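Hydrogenase expression/formation protein HypE (Desulfovibrio vulgaris subsp. vulgaris, PDB 2Z1U) binds ATP and magnesium and, as a HypE-family maturation protein, probably takes part in assembling the metal centre of hydrogenase. Local coordinates at residues Asp166-Gly178 with Cys241-Val254. Sequence-based numbering, arbitrary orientation.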
ATOM      1  N   ASP A 166     -15.820  -2.563 -31.541  1.00 51.31           N
ATOM      2  CA  ASP A 166     -15.806  -1.620 -30.412  1.00 51.03           C
ATOM      3  C   ASP A 166     -15.210  -0.271 -30.813  1.00 50.82           C
ATOM      4  O   ASP A 166     -14.232  -0.219 -31.568  1.00 50.71           O
ATOM      5  CB  ASP A 166     -14.995  -2.181 -29.245  1.00 50.27           C
ATOM      6  CG  ASP A 166     -15.753  -3.219 -28.432  1.00 50.40           C
ATOM      7  OD1 ASP A 166     -16.945  -3.492 -28.706  1.00 49.30           O
ATOM      8  OD2 ASP A 166     -15.144  -3.762 -27.492  1.00 50.17           O
ATOM      9  N   ALA A 167     -15.793   0.812 -30.302  1.00 49.80           N
ATOM     10  CA  ALA A 167     -15.186   2.123 -30.441  1.00 49.03           C
ATOM     11  C   ALA A 167     -14.127   2.307 -29.352  1.00 48.52           C
ATOM     12  O   ALA A 167     -14.236   1.730 -28.270  1.00 48.61           O
ATOM     13  CB  ALA A 167     -16.245   3.207 -30.357  1.00 49.37           C
ATOM     14  N   ILE A 168     -13.091   3.084 -29.646  1.00 47.97           N
ATOM     15  CA  ILE A 168     -12.078   3.433 -28.651  1.00 47.79           C
ATOM     16  C   ILE A 168     -12.212   4.912 -28.430  1.00 47.43           C
ATOM     17  O   ILE A 168     -12.077   5.700 -29.373  1.00 47.05           O
ATOM     18  CB  ILE A 168     -10.629   3.111 -29.107  1.00 47.95           C
ATOM     19  CG1 ILE A 168     -10.483   1.643 -29.509  1.00 49.14           C
ATOM     20  CG2 ILE A 168      -9.626   3.456 -27.990  1.00 45.34           C
ATOM     21  CD1 ILE A 168      -9.129   1.304 -30.184  1.00 48.26           C
ATOM     22  N   LEU A 169     -12.566   5.268 -27.196  1.00 48.31           N
ATOM     23  CA  LEU A 169     -12.784   6.653 -26.806  1.00 48.16           C
ATOM     24  C   LEU A 169     -11.697   7.109 -25.837  1.00 48.36           C
ATOM     25  O   LEU A 169     -11.194   6.334 -25.008  1.00 48.19           O
ATOM     26  CB  LEU A 169     -14.161   6.831 -26.138  1.00 48.08           C
ATOM     27  CG  LEU A 169     -15.445   6.298 -26.769  1.00 46.91           C
ATOM     28  CD1 LEU A 169     -16.628   6.664 -25.858  1.00 45.82           C
ATOM     29  CD2 LEU A 169     -15.662   6.848 -28.194  1.00 47.46           C
ATOM     30  N   ILE A 170     -11.333   8.378 -25.960  1.00 48.83           N
ATOM     31  CA  ILE A 170     -10.429   9.006 -25.002  1.00 48.62           C
ATOM     32  C   ILE A 170     -11.176  10.126 -24.296  1.00 47.85           C
ATOM     33  O   ILE A 170     -12.043  10.790 -24.904  1.00 47.39           O
ATOM     34  CB  ILE A 170      -9.144   9.523 -25.716  1.00 49.75           C
ATOM     35  CG1 ILE A 170      -8.000   9.696 -24.720  1.00 50.95           C
ATOM     36  CG2 ILE A 170      -9.437  10.821 -26.510  1.00 48.38           C
ATOM     37  CD1 ILE A 170      -7.466   8.386 -24.108  1.00 55.55           C
ATOM     38  N   SER A 171     -10.838  10.351 -23.028  1.00 47.63           N
ATOM     39  CA  SER A 171     -11.607  11.306 -22.188  1.00 47.78           C
ATOM     40  C   SER A 171     -11.050  12.724 -22.241  1.00 47.94           C
ATOM     41  O   SER A 171     -11.675  13.645 -21.758  1.00 48.46           O
ATOM     42  CB  SER A 171     -11.680  10.829 -20.731  1.00 46.32           C
ATOM     43  OG  SER A 171     -10.400  10.811 -20.143  1.00 45.74           O
ATOM     44  N   GLY A 172      -9.861  12.883 -22.815  1.00 47.85           N
ATOM     45  CA  GLY A 172      -9.243  14.201 -22.971  1.00 47.89           C
ATOM     46  C   GLY A 172      -7.838  14.150 -23.565  1.00 48.10           C
ATOM     47  O   GLY A 172      -7.412  13.118 -24.079  1.00 47.26           O
ATOM     48  N   SER A 173      -7.133  15.277 -23.460  1.00 48.23           N
ATOM     49  CA  SER A 173      -5.845  15.507 -24.122  1.00 48.69           C
ATOM     50  C   SER A 173      -4.712  14.617 -23.602  1.00 48.61           C
ATOM     51  O   SER A 173      -4.700  14.222 -22.437  1.00 49.12           O
ATOM     52  CB  SER A 173      -5.475  16.997 -23.998  1.00 48.91           C
ATOM     53  OG  SER A 173      -5.231  17.353 -22.644  1.00 47.11           O
ATOM     54  N   MET A 174      -3.749  14.314 -24.478  1.00 48.95           N
ATOM     55  CA  MET A 174      -2.669  13.407 -24.147  1.00 48.86           C
ATOM     56  C   MET A 174      -1.353  14.148 -23.944  1.00 49.01           C
ATOM     57  O   MET A 174      -1.045  15.092 -24.681  1.00 48.43           O
ATOM     58  CB  MET A 174      -2.509  12.360 -25.272  1.00 48.73           C
ATOM     59  CG  MET A 174      -3.702  11.395 -25.362  1.00 48.30           C
ATOM     60  SD  MET A 174      -3.756  10.163 -24.055  1.00 48.41           S
ATOM     61  CE  MET A 174      -5.016  10.787 -22.875  1.00 43.98           C
ATOM     62  N   GLY A 175      -0.594  13.718 -22.937  1.00 48.47           N
ATOM     63  CA  GLY A 175       0.797  14.147 -22.779  1.00 48.81           C
ATOM     64  C   GLY A 175       1.052  15.236 -21.748  1.00 48.52           C
ATOM     65  O   GLY A 175       2.201  15.510 -21.408  1.00 48.59           O
ATOM     66  N   ASP A 176      -0.017  15.861 -21.261  1.00 48.26           N
ATOM     67  CA  ASP A 176       0.060  17.028 -20.370  1.00 48.22           C
ATOM     68  C   ASP A 176       0.856  16.798 -19.093  1.00 48.12           C
ATOM     69  O   ASP A 176       1.800  17.548 -18.825  1.00 47.84           O
ATOM     70  CB  ASP A 176      -1.343  17.529 -20.027  1.00 48.26           C
ATOM     71  CG  ASP A 176      -2.169  17.790 -21.271  1.00 49.57           C
ATOM     72  OD1 ASP A 176      -2.310  18.962 -21.648  1.00 50.22           O
ATOM     73  OD2 ASP A 176      -2.635  16.816 -21.894  1.00 51.84           O
ATOM     74  N   HIS A 177       0.497  15.766 -18.329  1.00 47.46           N
ATOM     75  CA  HIS A 177       1.204  15.458 -17.095  1.00 47.57           C
ATOM     76  C   HIS A 177       2.702  15.208 -17.320  1.00 48.15           C
ATOM     77  O   HIS A 177       3.546  15.831 -16.663  1.00 48.63           O
ATOM     78  CB  HIS A 177       0.617  14.238 -16.395  1.00 47.05           C
ATOM     79  CG  HIS A 177       1.332  13.892 -15.126  1.00 45.86           C
ATOM     80  ND1 HIS A 177       1.082  14.539 -13.936  1.00 45.83           N
ATOM     81  CD2 HIS A 177       2.306  12.992 -14.865  1.00 45.19           C
ATOM     82  CE1 HIS A 177       1.858  14.040 -12.990  1.00 45.91           C
ATOM     83  NE2 HIS A 177       2.616  13.102 -13.529  1.00 46.71           N
ATOM     84  N   GLY A 178       3.014  14.276 -18.218  1.00 48.40           N
ATOM     85  CA  GLY A 178       4.402  13.923 -18.518  1.00 48.94           C
ATOM     86  C   GLY A 178       5.241  15.124 -18.919  1.00 49.65           C
ATOM     87  O   GLY A 178       6.358  15.289 -18.435  1.00 50.48           O
ATOM     88  N   CYS A 241      -5.869  -2.810 -32.202  1.00 54.37           N
ATOM     89  CA  CYS A 241      -6.451  -1.488 -32.042  1.00 54.69           C
ATOM     90  C   CYS A 241      -6.033  -0.622 -33.212  1.00 54.48           C
ATOM     91  O   CYS A 241      -4.848  -0.568 -33.562  1.00 55.39           O
ATOM     92  CB  CYS A 241      -6.034  -0.865 -30.702  1.00 54.04           C
ATOM     93  SG  CYS A 241      -6.719  -1.713 -29.260  1.00 56.52           S
ATOM     94  N   HIS A 242      -7.018  -0.004 -33.862  1.00 54.43           N
ATOM     95  CA  HIS A 242      -6.766   0.934 -34.950  1.00 54.30           C
ATOM     96  C   HIS A 242      -7.114   2.346 -34.487  1.00 53.50           C
ATOM     97  O   HIS A 242      -8.223   2.600 -34.048  1.00 53.58           O
ATOM     98  CB  HIS A 242      -7.560   0.550 -36.208  1.00 55.13           C
ATOM     99  CG  HIS A 242      -6.982  -0.619 -36.947  1.00 58.33           C
ATOM    100  ND1 HIS A 242      -6.169  -0.475 -38.052  1.00 60.74           N
ATOM    101  CD2 HIS A 242      -7.072  -1.953 -36.719  1.00 60.10           C
ATOM    102  CE1 HIS A 242      -5.796  -1.669 -38.483  1.00 61.84           C
ATOM    103  NE2 HIS A 242      -6.328  -2.582 -37.691  1.00 61.26           N
ATOM    104  N   VAL A 243      -6.156   3.253 -34.594  1.00 52.61           N
ATOM    105  CA  VAL A 243      -6.280   4.595 -34.050  1.00 52.47           C
ATOM    106  C   VAL A 243      -6.002   5.636 -35.141  1.00 51.58           C
ATOM    107  O   VAL A 243      -5.207   5.387 -36.044  1.00 49.78           O
ATOM    108  CB  VAL A 243      -5.348   4.747 -32.817  1.00 53.57           C
ATOM    109  CG1 VAL A 243      -4.816   6.174 -32.674  1.00 55.59           C
ATOM    110  CG2 VAL A 243      -6.125   4.346 -31.547  1.00 54.36           C
ATOM    111  N   LEU A 244      -6.691   6.777 -35.082  1.00 50.00           N
ATOM    112  CA  LEU A 244      -6.509   7.839 -36.082  1.00 49.48           C
ATOM    113  C   LEU A 244      -5.710   8.993 -35.471  1.00 49.48           C
ATOM    114  O   LEU A 244      -6.189   9.651 -34.523  1.00 48.89           O
ATOM    115  CB  LEU A 244      -7.872   8.340 -36.587  1.00 48.99           C
ATOM    116  CG  LEU A 244      -7.886   9.317 -37.777  1.00 48.88           C
ATOM    117  CD1 LEU A 244      -7.242   8.722 -39.049  1.00 46.05           C
ATOM    118  CD2 LEU A 244      -9.310   9.789 -38.060  1.00 49.65           C
ATOM    119  N   GLU A 245      -4.513   9.252 -36.010  1.00 48.83           N
ATOM    120  CA  GLU A 245      -3.602  10.248 -35.396  1.00 48.59           C
ATOM    121  C   GLU A 245      -4.264  11.614 -35.151  1.00 48.08           C
ATOM    122  O   GLU A 245      -4.101  12.204 -34.079  1.00 48.00           O
ATOM    123  CB  GLU A 245      -2.311  10.445 -36.210  1.00 47.68           C
ATOM    124  CG  GLU A 245      -1.265  11.318 -35.480  1.00 46.97           C
ATOM    125  CD  GLU A 245       0.087  11.347 -36.180  1.00 48.82           C
ATOM    126  OE1 GLU A 245       0.122  11.283 -37.407  1.00 45.37           O
ATOM    127  OE2 GLU A 245       1.127  11.453 -35.509  1.00 50.92           O
ATOM    128  N   THR A 246      -4.982  12.096 -36.157  1.00 47.83           N
ATOM    129  CA  THR A 246      -5.598  13.417 -36.117  1.00 48.00           C
ATOM    130  C   THR A 246      -6.697  13.510 -35.058  1.00 48.33           C
ATOM    131  O   THR A 246      -7.020  14.606 -34.636  1.00 47.70           O
ATOM    132  CB  THR A 246      -6.175  13.875 -37.476  1.00 47.57           C
ATOM    133  OG1 THR A 246      -7.094  12.896 -37.987  1.00 47.42           O
ATOM    134  CG2 THR A 246      -5.063  14.153 -38.494  1.00 47.33           C
ATOM    135  N   ALA A 247      -7.254  12.362 -34.665  1.00 48.66           N
ATOM    136  CA  ALA A 247      -8.345  12.291 -33.684  1.00 49.09           C
ATOM    137  C   ALA A 247      -7.860  12.237 -32.237  1.00 49.13           C
ATOM    138  O   ALA A 247      -8.649  12.489 -31.308  1.00 48.70           O
ATOM    139  CB  ALA A 247      -9.281  11.106 -33.992  1.00 49.15           C
ATOM    140  N   VAL A 248      -6.579  11.910 -32.032  1.00 48.21           N
ATOM    141  CA  VAL A 248      -5.991  11.909 -30.678  1.00 47.79           C
ATOM    142  C   VAL A 248      -5.700  13.359 -30.297  1.00 48.42           C
ATOM    143  O   VAL A 248      -4.920  14.020 -30.970  1.00 47.97           O
ATOM    144  CB  VAL A 248      -4.706  11.042 -30.561  1.00 48.54           C
ATOM    145  CG1 VAL A 248      -4.218  10.964 -29.105  1.00 46.81           C
ATOM    146  CG2 VAL A 248      -4.956   9.649 -31.107  1.00 48.06           C
ATOM    147  N   PRO A 249      -6.379  13.877 -29.236  1.00 47.91           N
ATOM    148  CA  PRO A 249      -6.201  15.274 -28.861  1.00 47.85           C
ATOM    149  C   PRO A 249      -4.886  15.510 -28.115  1.00 47.67           C
ATOM    150  O   PRO A 249      -4.557  14.798 -27.182  1.00 46.92           O
ATOM    151  CB  PRO A 249      -7.421  15.562 -27.939  1.00 47.22           C
ATOM    152  CG  PRO A 249      -7.746  14.246 -27.333  1.00 47.97           C
ATOM    153  CD  PRO A 249      -7.313  13.169 -28.344  1.00 47.79           C
ATOM    154  N   VAL A 250      -4.125  16.490 -28.573  1.00 48.90           N
ATOM    155  CA  VAL A 250      -2.870  16.883 -27.934  1.00 49.58           C
ATOM    156  C   VAL A 250      -2.854  18.386 -28.119  1.00 50.74           C
ATOM    157  O   VAL A 250      -2.968  18.869 -29.253  1.00 50.76           O
ATOM    158  CB  VAL A 250      -1.594  16.240 -28.624  1.00 49.81           C
ATOM    159  CG1 VAL A 250      -0.309  16.670 -27.908  1.00 49.11           C
ATOM    160  CG2 VAL A 250      -1.654  14.712 -28.638  1.00 48.80           C
ATOM    161  N   ARG A 251      -2.774  19.122 -27.012  1.00 51.56           N
ATOM    162  CA  ARG A 251      -2.798  20.593 -27.032  1.00 52.35           C
ATOM    163  C   ARG A 251      -1.612  21.099 -27.832  1.00 52.06           C
ATOM    164  O   ARG A 251      -0.528  20.529 -27.742  1.00 51.14           O
ATOM    165  CB  ARG A 251      -2.711  21.142 -25.602  1.00 52.93           C
ATOM    166  CG  ARG A 251      -3.920  20.866 -24.750  1.00 55.22           C
ATOM    167  CD  ARG A 251      -3.668  21.215 -23.283  1.00 58.97           C
ATOM    168  NE  ARG A 251      -4.821  21.938 -22.761  1.00 64.35           N
ATOM    169  CZ  ARG A 251      -5.847  21.381 -22.125  1.00 65.85           C
ATOM    170  NH1 ARG A 251      -5.873  20.073 -21.874  1.00 64.53           N
ATOM    171  NH2 ARG A 251      -6.845  22.157 -21.719  1.00 68.16           N
ATOM    172  N   GLU A 252      -1.823  22.165 -28.616  1.00 52.39           N
ATOM    173  CA  GLU A 252      -0.754  22.776 -29.418  1.00 53.06           C
ATOM    174  C   GLU A 252       0.510  23.016 -28.586  1.00 52.53           C
ATOM    175  O   GLU A 252       1.613  22.681 -29.008  1.00 52.51           O
ATOM    176  CB  GLU A 252      -1.245  24.092 -30.053  1.00 52.95           C
ATOM    177  CG  GLU A 252      -0.371  24.645 -31.177  1.00 54.72           C
ATOM    178  CD  GLU A 252      -0.866  26.000 -31.683  1.00 55.10           C
ATOM    179  OE1 GLU A 252      -1.929  26.470 -31.206  1.00 58.62           O
ATOM    180  OE2 GLU A 252      -0.195  26.602 -32.548  1.00 57.36           O
ATOM    181  N   SER A 253       0.319  23.577 -27.394  1.00 52.32           N
ATOM    182  CA  SER A 253       1.397  23.870 -26.454  1.00 52.55           C
ATOM    183  C   SER A 253       2.114  22.608 -25.967  1.00 52.14           C
ATOM    184  O   SER A 253       3.319  22.636 -25.710  1.00 52.22           O
ATOM    185  CB  SER A 253       0.828  24.626 -25.260  1.00 52.49           C
ATOM    186  OG  SER A 253      -0.075  23.783 -24.555  1.00 54.75           O
ATOM    187  N   VAL A 254       1.366  21.512 -25.837  1.00 51.72           N
ATOM    188  CA  VAL A 254       1.940  20.208 -25.469  1.00 51.78           C
ATOM    189  C   VAL A 254       2.717  19.607 -26.659  1.00 52.28           C
ATOM    190  O   VAL A 254       3.846  19.148 -26.489  1.00 51.80           O
ATOM    191  CB  VAL A 254       0.860  19.229 -24.932  1.00 51.47           C
ATOM    192  CG1 VAL A 254       1.410  17.808 -24.802  1.00 51.33           C
ATOM    193  CG2 VAL A 254       0.308  19.724 -23.578  1.00 50.45           C
TER
HETATM  194  O   HOH W   1      -2.166  17.629 -24.606  1.00 41.80           O
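Met174 and Pro249 supply the backbone link between 166-178 and 241-254: Met174 N donates to Pro249 O at 2.9 Å, and the same carbonyl receives a CA-H...O contact from Ser173 CA at 3.4 Å.

The polar cluster lies where both segments turn into helices. Ser173 OG gives its proton to Asp176 OD2 (2.8 Å), arriving from above the carboxylate plane, and takes a weak bond from Arg251 NH1 at the edge of the guanidinium. The carboxylate and guanidinium planes stand nearly upright to each other, 84° apart, and the salt bridge from Asp176 OD1 to Arg251 NH1 is long at 3.7 Å. Val254 packs its CG2 methyl against Asp176 OD1, 3.3 Å away. A water ties the ends together, donating to Met174 O and Asp176 OD2 and accepting from Arg251 N, the N-cap residue of helix 252-260.

Most of the rest is apolar. Ile168 CG1 is anti to the carbonyl carbon (chi1 -55°), and the extended chain carries CD1 to Cys241 CB, 3.8 Å away. Ile170 turns CG2 onto Pro249 CD at 3.7 Å, while Pro249 CG covers the carbonyl Gly172 O, buried with no partner. Met174, bent at its second and third torsions, crosses Val248 at about a right angle with its CG against CG1.

Strands 167-170 and 240-244 flank strand 300-306 in the mixed sheet of the AIR synthase-related C-terminal domain. The chemistry thus changes from hydrocarbon along strand 167-170 and the loop following strand 240-244 to a water-linked polar cluster at the helix starts, where Ser173 bridges carboxylate and guanidinium by links shorter than the direct ion pair, though the arginine's is weak.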